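Side-chain contacts in phosphate ABC transporter, phosphate-binding protein (PDB 4Q8R), which probably binds phosphate with high affinity outside the cell membrane and hands it to an ABC-type transporter for uptake: residues A[108-113]-A[166-171]; A[188-193]-A[199-204]. All coordinates share one frame; numbering follows the deposited sequence.

Contact 1 of 2, residues A[108-113]-A[166-171]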
ATOM      1  N   THR A 108       7.180 -23.789   4.129  1.00 23.19           N
ATOM      2  CA  THR A 108       6.501 -23.589   5.371  1.00 20.75           C
ATOM      3  C   THR A 108       7.389 -23.371   6.609  1.00 21.55           C
ATOM      4  O   THR A 108       6.869 -23.150   7.689  1.00 22.47           O
ATOM      5  CB  THR A 108       5.590 -24.826   5.656  1.00 22.55           C
ATOM      6  OG1 THR A 108       6.393 -25.992   5.687  1.00 25.33           O
ATOM      7  CG2 THR A 108       4.533 -24.966   4.571  1.00 27.06           C
ATOM      8  N   ASN A 109       8.714 -23.531   6.446  1.00 21.92           N
ATOM      9  CA  ASN A 109       9.653 -23.427   7.562  1.00 22.64           C
ATOM     10  C   ASN A 109      10.787 -22.511   7.095  1.00 20.67           C
ATOM     11  O   ASN A 109      11.215 -22.653   5.941  1.00 21.94           O
ATOM     12  CB  ASN A 109      10.202 -24.823   7.930  1.00 25.77           C
ATOM     13  CG  ASN A 109      11.069 -24.811   9.182  1.00 26.60           C
ATOM     14  OD1 ASN A 109      12.164 -24.235   9.210  1.00 26.86           O
ATOM     15  ND2 ASN A 109      10.575 -25.397  10.223  1.00 30.83           N
ATOM     16  N   TRP A 110      11.248 -21.593   7.957  1.00 21.74           N
ATOM     17  CA  TRP A 110      12.269 -20.674   7.550  1.00 23.47           C
ATOM     18  C   TRP A 110      13.569 -21.337   7.148  1.00 21.75           C
ATOM     19  O   TRP A 110      14.347 -20.765   6.366  1.00 23.30           O
ATOM     20  CB  TRP A 110      12.526 -19.646   8.657  1.00 21.94           C
ATOM     21  CG  TRP A 110      11.426 -18.638   8.846  1.00 22.95           C
ATOM     22  CD1 TRP A 110      10.440 -18.637   9.771  1.00 23.95           C
ATOM     23  CD2 TRP A 110      11.250 -17.443   8.040  1.00 23.52           C
ATOM     24  NE1 TRP A 110       9.649 -17.520   9.595  1.00 23.14           N
ATOM     25  CE2 TRP A 110      10.118 -16.794   8.513  1.00 21.66           C
ATOM     26  CE3 TRP A 110      11.946 -16.904   6.954  1.00 22.05           C
ATOM     27  CZ2 TRP A 110       9.675 -15.573   7.967  1.00 23.33           C
ATOM     28  CZ3 TRP A 110      11.533 -15.730   6.429  1.00 22.80           C
ATOM     29  CH2 TRP A 110      10.373 -15.100   6.883  1.00 22.70           C
ATOM     30  N   LYS A 111      13.804 -22.561   7.596  1.00 22.60           N
ATOM     31  CA  LYS A 111      14.966 -23.270   7.188  1.00 22.63           C
ATOM     32  C   LYS A 111      15.037 -23.630   5.704  1.00 26.10           C
ATOM     33  O   LYS A 111      16.098 -23.804   5.131  1.00 25.39           O
ATOM     34  CB  LYS A 111      14.969 -24.578   7.892  1.00 33.54           C
ATOM     35  CG  LYS A 111      15.758 -24.555   9.017  1.00 36.52           C
ATOM     36  CD  LYS A 111      17.081 -24.991   8.600  1.00 38.45           C
ATOM     37  CE  LYS A 111      17.692 -25.475   9.852  1.00 50.20           C
ATOM     38  NZ  LYS A 111      19.064 -25.943   9.604  1.00 50.38           N
ATOM     39  N   GLU A 112      13.857 -23.701   5.088  1.00 22.46           N
ATOM     40  CA  GLU A 112      13.747 -23.939   3.699  1.00 22.60           C
ATOM     41  C   GLU A 112      14.185 -22.730   2.882  1.00 23.42           C
ATOM     42  O   GLU A 112      14.246 -22.821   1.666  1.00 24.37           O
ATOM     43  CB  GLU A 112      12.312 -24.311   3.319  1.00 22.66           C
ATOM     44  CG  GLU A 112      11.816 -25.636   3.854  1.00 23.84           C
ATOM     45  CD  GLU A 112      10.314 -25.870   3.579  1.00 25.45           C
ATOM     46  OE1 GLU A 112       9.998 -26.593   2.579  1.00 30.21           O
ATOM     47  OE2 GLU A 112       9.494 -25.335   4.325  1.00 25.46           O
ATOM     48  N   LEU A 113      14.512 -21.630   3.571  1.00 23.50           N
ATOM     49  CA  LEU A 113      15.017 -20.433   2.967  1.00 22.15           C
ATOM     50  C   LEU A 113      16.389 -20.092   3.519  1.00 25.54           C
ATOM     51  O   LEU A 113      16.914 -19.033   3.258  1.00 28.69           O
ATOM     52  CB  LEU A 113      14.067 -19.257   3.266  1.00 23.77           C
ATOM     53  CG  LEU A 113      12.633 -19.413   2.785  1.00 23.27           C
ATOM     54  CD1 LEU A 113      11.739 -18.461   3.476  1.00 26.04           C
ATOM     55  CD2 LEU A 113      12.548 -19.247   1.291  1.00 26.24           C
ATOM     56  N   ASN A 166       5.679 -11.121  16.311  1.00 23.51           N
ATOM     57  CA  ASN A 166       5.940 -12.538  16.051  1.00 23.49           C
ATOM     58  C   ASN A 166       7.228 -12.740  15.311  1.00 22.93           C
ATOM     59  O   ASN A 166       7.351 -12.394  14.138  1.00 23.98           O
ATOM     60  CB  ASN A 166       4.793 -13.189  15.259  1.00 27.12           C
ATOM     61  CG  ASN A 166       4.871 -14.769  15.259  1.00 33.33           C
ATOM     62  OD1 ASN A 166       5.929 -15.342  15.015  1.00 35.45           O
ATOM     63  ND2 ASN A 166       3.729 -15.454  15.473  1.00 34.85           N
ATOM     64  N   GLU A 167       8.212 -13.337  15.994  1.00 24.91           N
ATOM     65  CA  GLU A 167       9.493 -13.595  15.389  1.00 27.12           C
ATOM     66  C   GLU A 167       9.468 -14.292  14.043  1.00 25.20           C
ATOM     67  O   GLU A 167      10.370 -14.103  13.211  1.00 26.15           O
ATOM     68  CB  GLU A 167      10.440 -14.422  16.350  1.00 30.19           C
ATOM     69  CG  GLU A 167      10.797 -13.670  17.605  1.00 33.80           C
ATOM     70  CD  GLU A 167      11.720 -14.428  18.505  1.00 37.79           C
ATOM     71  OE1 GLU A 167      12.036 -15.564  18.182  1.00 37.31           O
ATOM     72  OE2 GLU A 167      12.152 -13.896  19.506  1.00 37.79           O
ATOM     73  N   ASN A 168       8.455 -15.152  13.825  1.00 23.93           N
ATOM     74  CA  ASN A 168       8.436 -15.948  12.662  1.00 25.47           C
ATOM     75  C   ASN A 168       7.518 -15.465  11.556  1.00 22.60           C
ATOM     76  O   ASN A 168       7.313 -16.181  10.612  1.00 23.17           O
ATOM     77  CB  ASN A 168       8.081 -17.359  13.052  1.00 30.83           C
ATOM     78  CG  ASN A 168       9.158 -17.949  13.937  1.00 31.76           C
ATOM     79  OD1 ASN A 168      10.330 -17.827  13.621  1.00 33.06           O
ATOM     80  ND2 ASN A 168       8.775 -18.573  14.999  1.00 34.23           N
ATOM     81  N   ALA A 169       6.961 -14.266  11.722  1.00 21.30           N
ATOM     82  CA  ALA A 169       6.014 -13.755  10.757  1.00 23.73           C
ATOM     83  C   ALA A 169       6.669 -13.120   9.516  1.00 22.53           C
ATOM     84  O   ALA A 169       7.808 -12.572   9.550  1.00 24.17           O
ATOM     85  CB  ALA A 169       5.155 -12.750  11.444  1.00 24.42           C
ATOM     86  N   ILE A 170       5.903 -13.061   8.439  1.00 19.85           N
ATOM     87  CA  ILE A 170       6.251 -12.348   7.245  1.00 20.38           C
ATOM     88  C   ILE A 170       4.950 -11.674   6.772  1.00 19.36           C
ATOM     89  O   ILE A 170       3.837 -12.292   6.814  1.00 22.22           O
ATOM     90  CB  ILE A 170       6.875 -13.242   6.190  1.00 19.58           C
ATOM     91  CG1 ILE A 170       7.345 -12.422   5.003  1.00 22.39           C
ATOM     92  CG2 ILE A 170       5.922 -14.405   5.713  1.00 23.07           C
ATOM     93  CD1 ILE A 170       8.216 -13.153   4.009  1.00 26.79           C
ATOM     94  N   GLY A 171       5.045 -10.406   6.344  1.00 20.90           N
ATOM     95  CA  GLY A 171       3.887  -9.696   5.778  1.00 22.14           C
ATOM     96  C   GLY A 171       4.344  -8.760   4.697  1.00 22.91           C
ATOM     97  O   GLY A 171       5.514  -8.683   4.401  1.00 24.49           O
TER
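Trp110 reaches across to the turn before strand 169-174 and makes the single hydrogen bond of this contact, from NE1 to the backbone O of Asn168 at 2.9 Å. The acceptor lies in the plane of the indole, as suits an N-H that points out from the ring edge, and the bond bends modestly, with 153° at the hydrogen. From the side of the peptide the fit is less regular: the donor stands above the carbonyl plane, 38° out of it, away from the lone-pair direction. The first torsion of Trp110 (chi1 -71°) sets CG beside its backbone N and anti to the carbonyl carbon, which sends the ring across; the second turns its pyrrole edge to Asn168 and the benzo end toward Ile170. There CH2 approaches Ile170 CB at 4.0 Å, an oblique apolar contact. The Asn168 side chain crosses the indole at a slant, with CB 3.8 Å from Trp110 NE1, while its backbone O takes the bond.

Both ends of the bond rest on short local turns. Asn109 OD1 accepts from Lys111 N at 2.8 Å in an Asx turn around Trp110, and Glu112 OE2 receives two backbone donors, Thr108 N and Asn109 N. On the other side, Asn166 OD1 takes Asn168 N at 2.8 Å, a second Asx turn within the type I turn from Asn166 to Ala169. The indole thus joins the loop between helix 96-103 and strand 121-125 to the start of strand 169-174. Thr85 of strand 71-86 also touches Trp110, Ile102 and Tyr103 of helix 96-103 pack on Ile170, and strand 121-125 pairs in parallel with strand 169-174.

Contact 2 of 2, residues A[188-193]-A[199-204]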
ATOM      1  N   ASP A 188      15.078 -10.171  -4.828  1.00 30.99           N
ATOM      2  CA  ASP A 188      15.917 -10.515  -5.939  1.00 33.57           C
ATOM      3  C   ASP A 188      17.256  -9.738  -5.760  1.00 34.54           C
ATOM      4  O   ASP A 188      17.821  -9.180  -6.714  1.00 40.11           O
ATOM      5  CB  ASP A 188      15.265 -10.162  -7.314  1.00 35.91           C
ATOM      6  CG  ASP A 188      14.104 -11.144  -7.775  1.00 43.25           C
ATOM      7  OD1 ASP A 188      13.834 -12.207  -7.237  1.00 47.46           O
ATOM      8  OD2 ASP A 188      13.441 -10.889  -8.803  1.00 50.00           O
ATOM      9  N   GLY A 189      17.720  -9.639  -4.520  1.00 37.86           N
ATOM     10  CA  GLY A 189      18.975  -8.939  -4.206  1.00 36.90           C
ATOM     11  C   GLY A 189      18.969  -7.419  -4.206  1.00 35.37           C
ATOM     12  O   GLY A 189      20.032  -6.801  -3.991  1.00 40.05           O
ATOM     13  N   VAL A 190      17.777  -6.809  -4.362  1.00 34.17           N
ATOM     14  CA  VAL A 190      17.599  -5.360  -4.424  1.00 34.58           C
ATOM     15  C   VAL A 190      16.963  -4.825  -3.143  1.00 38.20           C
ATOM     16  O   VAL A 190      15.888  -5.279  -2.734  1.00 34.89           O
ATOM     17  CB  VAL A 190      16.700  -4.981  -5.605  1.00 39.31           C
ATOM     18  CG1 VAL A 190      16.504  -3.488  -5.685  1.00 35.19           C
ATOM     19  CG2 VAL A 190      17.256  -5.523  -6.914  1.00 43.18           C
ATOM     20  N   GLU A 191      17.599  -3.807  -2.550  1.00 34.63           N
ATOM     21  CA  GLU A 191      17.090  -3.206  -1.353  1.00 33.85           C
ATOM     22  C   GLU A 191      15.764  -2.487  -1.615  1.00 32.76           C
ATOM     23  O   GLU A 191      15.565  -1.849  -2.646  1.00 33.07           O
ATOM     24  CB  GLU A 191      18.104  -2.193  -0.750  1.00 34.92           C
ATOM     25  CG  GLU A 191      19.359  -2.910  -0.192  1.00 43.99           C
ATOM     26  CD  GLU A 191      20.458  -1.961   0.186  1.00 63.60           C
ATOM     27  OE1 GLU A 191      20.216  -0.751   0.022  1.00 61.88           O
ATOM     28  OE2 GLU A 191      21.534  -2.429   0.648  1.00 64.93           O
ATOM     29  N   ALA A 192      14.890  -2.589  -0.639  1.00 32.54           N
ATOM     30  CA  ALA A 192      13.546  -1.992  -0.683  1.00 29.61           C
ATOM     31  C   ALA A 192      13.572  -0.460  -0.387  1.00 32.71           C
ATOM     32  O   ALA A 192      13.255   0.014   0.703  1.00 36.94           O
ATOM     33  CB  ALA A 192      12.640  -2.740   0.277  1.00 32.44           C
ATOM     34  N   THR A 193      13.945   0.317  -1.394  1.00 35.25           N
ATOM     35  CA  THR A 193      14.087   1.772  -1.221  1.00 35.14           C
ATOM     36  C   THR A 193      13.336   2.503  -2.324  1.00 35.84           C
ATOM     37  O   THR A 193      13.183   1.978  -3.452  1.00 35.01           O
ATOM     38  CB  THR A 193      15.578   2.211  -1.270  1.00 39.55           C
ATOM     39  OG1 THR A 193      16.119   1.995  -2.574  1.00 42.79           O
ATOM     40  CG2 THR A 193      16.407   1.496  -0.239  1.00 41.35           C
ATOM     41  N   ASN A 199      14.336   3.493 -10.037  1.00 49.40           N
ATOM     42  CA  ASN A 199      15.141   2.953 -11.141  1.00 47.34           C
ATOM     43  C   ASN A 199      14.683   1.586 -11.687  1.00 49.60           C
ATOM     44  O   ASN A 199      15.357   1.008 -12.497  1.00 50.67           O
ATOM     45  CB  ASN A 199      16.653   2.923 -10.792  1.00 49.92           C
ATOM     46  CG  ASN A 199      16.946   2.043  -9.604  1.00 47.59           C
ATOM     47  OD1 ASN A 199      16.339   0.976  -9.441  1.00 50.50           O
ATOM     48  ND2 ASN A 199      17.867   2.470  -8.766  1.00 50.87           N
ATOM     49  N   LYS A 200      13.562   1.063 -11.201  1.00 46.98           N
ATOM     50  CA  LYS A 200      12.910  -0.155 -11.705  1.00 46.53           C
ATOM     51  C   LYS A 200      13.608  -1.430 -11.300  1.00 48.04           C
ATOM     52  O   LYS A 200      13.178  -2.534 -11.730  1.00 50.12           O
ATOM     53  CB  LYS A 200      12.610  -0.092 -13.209  1.00 54.45           C
ATOM     54  CG  LYS A 200      11.557   0.992 -13.506  1.00 58.33           C
ATOM     55  CD  LYS A 200      10.952   0.905 -14.905  1.00 74.65           C
ATOM     56  CE  LYS A 200       9.637   1.679 -14.978  1.00 80.27           C
ATOM     57  NZ  LYS A 200       9.225   1.985 -16.376  1.00 92.14           N
ATOM     58  N   SER A 201      14.649  -1.338 -10.468  1.00 43.34           N
ATOM     59  CA  SER A 201      15.360  -2.585  -9.996  1.00 41.88           C
ATOM     60  C   SER A 201      14.550  -3.309  -8.887  1.00 37.95           C
ATOM     61  O   SER A 201      14.607  -4.530  -8.798  1.00 36.05           O
ATOM     62  CB  SER A 201      16.788  -2.285  -9.512  1.00 41.55           C
ATOM     63  OG  SER A 201      16.769  -1.388  -8.412  1.00 41.79           O
ATOM     64  N   TYR A 202      13.791  -2.568  -8.088  1.00 35.66           N
ATOM     65  CA  TYR A 202      12.908  -3.160  -7.077  1.00 33.02           C
ATOM     66  C   TYR A 202      11.535  -3.368  -7.696  1.00 34.55           C
ATOM     67  O   TYR A 202      10.893  -2.414  -8.070  1.00 37.63           O
ATOM     68  CB  TYR A 202      12.795  -2.256  -5.801  1.00 33.59           C
ATOM     69  CG  TYR A 202      12.061  -2.996  -4.667  1.00 31.13           C
ATOM     70  CD1 TYR A 202      12.730  -3.839  -3.800  1.00 29.10           C
ATOM     71  CD2 TYR A 202      10.659  -2.871  -4.514  1.00 26.58           C
ATOM     72  CE1 TYR A 202      12.039  -4.538  -2.827  1.00 28.79           C
ATOM     73  CE2 TYR A 202       9.967  -3.521  -3.494  1.00 28.24           C
ATOM     74  CZ  TYR A 202      10.667  -4.359  -2.652  1.00 25.11           C
ATOM     75  OH  TYR A 202      10.004  -5.030  -1.655  1.00 25.66           O
ATOM     76  N   LYS A 203      11.065  -4.628  -7.758  1.00 31.48           N
ATOM     77  CA  LYS A 203      10.041  -5.011  -8.662  1.00 35.89           C
ATOM     78  C   LYS A 203       8.642  -4.907  -8.083  1.00 33.03           C
ATOM     79  O   LYS A 203       7.659  -4.992  -8.827  1.00 39.00           O
ATOM     80  CB  LYS A 203      10.324  -6.472  -9.128  1.00 39.85           C
ATOM     81  CG  LYS A 203      11.525  -6.662 -10.073  1.00 45.77           C
ATOM     82  CD  LYS A 203      11.448  -5.742 -11.297  1.00 62.16           C
ATOM     83  CE  LYS A 203      12.692  -5.860 -12.161  1.00 63.98           C
ATOM     84  NZ  LYS A 203      12.855  -4.681 -13.049  1.00 68.46           N
ATOM     85  N   VAL A 204       8.509  -4.737  -6.777  1.00 29.13           N
ATOM     86  CA  VAL A 204       7.190  -4.775  -6.180  1.00 29.32           C
ATOM     87  C   VAL A 204       6.741  -3.346  -5.862  1.00 27.81           C
ATOM     88  O   VAL A 204       7.134  -2.732  -4.852  1.00 28.24           O
ATOM     89  CB  VAL A 204       7.117  -5.661  -4.925  1.00 27.10           C
ATOM     90  CG1 VAL A 204       5.661  -6.111  -4.701  1.00 30.76           C
ATOM     91  CG2 VAL A 204       7.991  -6.925  -5.041  1.00 30.96           C
TER
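Val190 holds CG1 anti to its backbone N (chi1 180°), and Tyr202 likewise holds CG anti to its own N (chi1 -171°), which brings the valine methyls and the tyrosine side chain together between the loops that precede and follow helix 194-198. Val190 CG1 meets Tyr202 CB at 3.9 Å, while the other methyl, CG2, comes down on the backbone O of Ser201 at 3.4 Å. Farther along the ring, Ala192 CB sits 3.6 Å from Tyr202 CE1, approaching obliquely. The carbonyl O of Val190 lies at the ring edge, near its plane, 3.6 Å from Tyr202 CD1.

Ser201 OG, which touches Val190 CG1, is turned back to Asn199 OD1 at 2.6 Å; that oxygen also accepts Ser201 N at 3.0 Å in an Asx turn just after the helix. Tyr202 OH makes a hydrogen bond with the backbone O of Ile81 in strand 71-86; the rings of Tyr202 and Phe175 also pack edge-to-face.

No hydrogen bond links the two segments directly. The direct contact rests on van der Waals packing round the buried Tyr202, while Asn196 links both segments by hydrogen bonds.

How the contacts relate
Contact 1 closes before contact 2 opens, so the two follow in series along the chain. Their centres lie 21 Å apart and their nearest atoms about 8 Å, without touching. The mixed sheet connects them: long strand 71-86 pairs antiparallel with strand 169-174, which carries part of contact 1, and with strands 182-187 and 205-213, which flank contact 2. Strand 93-94 gives a second route, since Leu94 packs on Ile170 and bonds through its backbone to Asp188. Contact 1 is buried, whereas contact 2 lies at the surface. Within the PBP-superfamily fold of this transport protein, contact 1 fastens a loop to the start of a strand, and contact 2 joins two loops between strands of the same sheet.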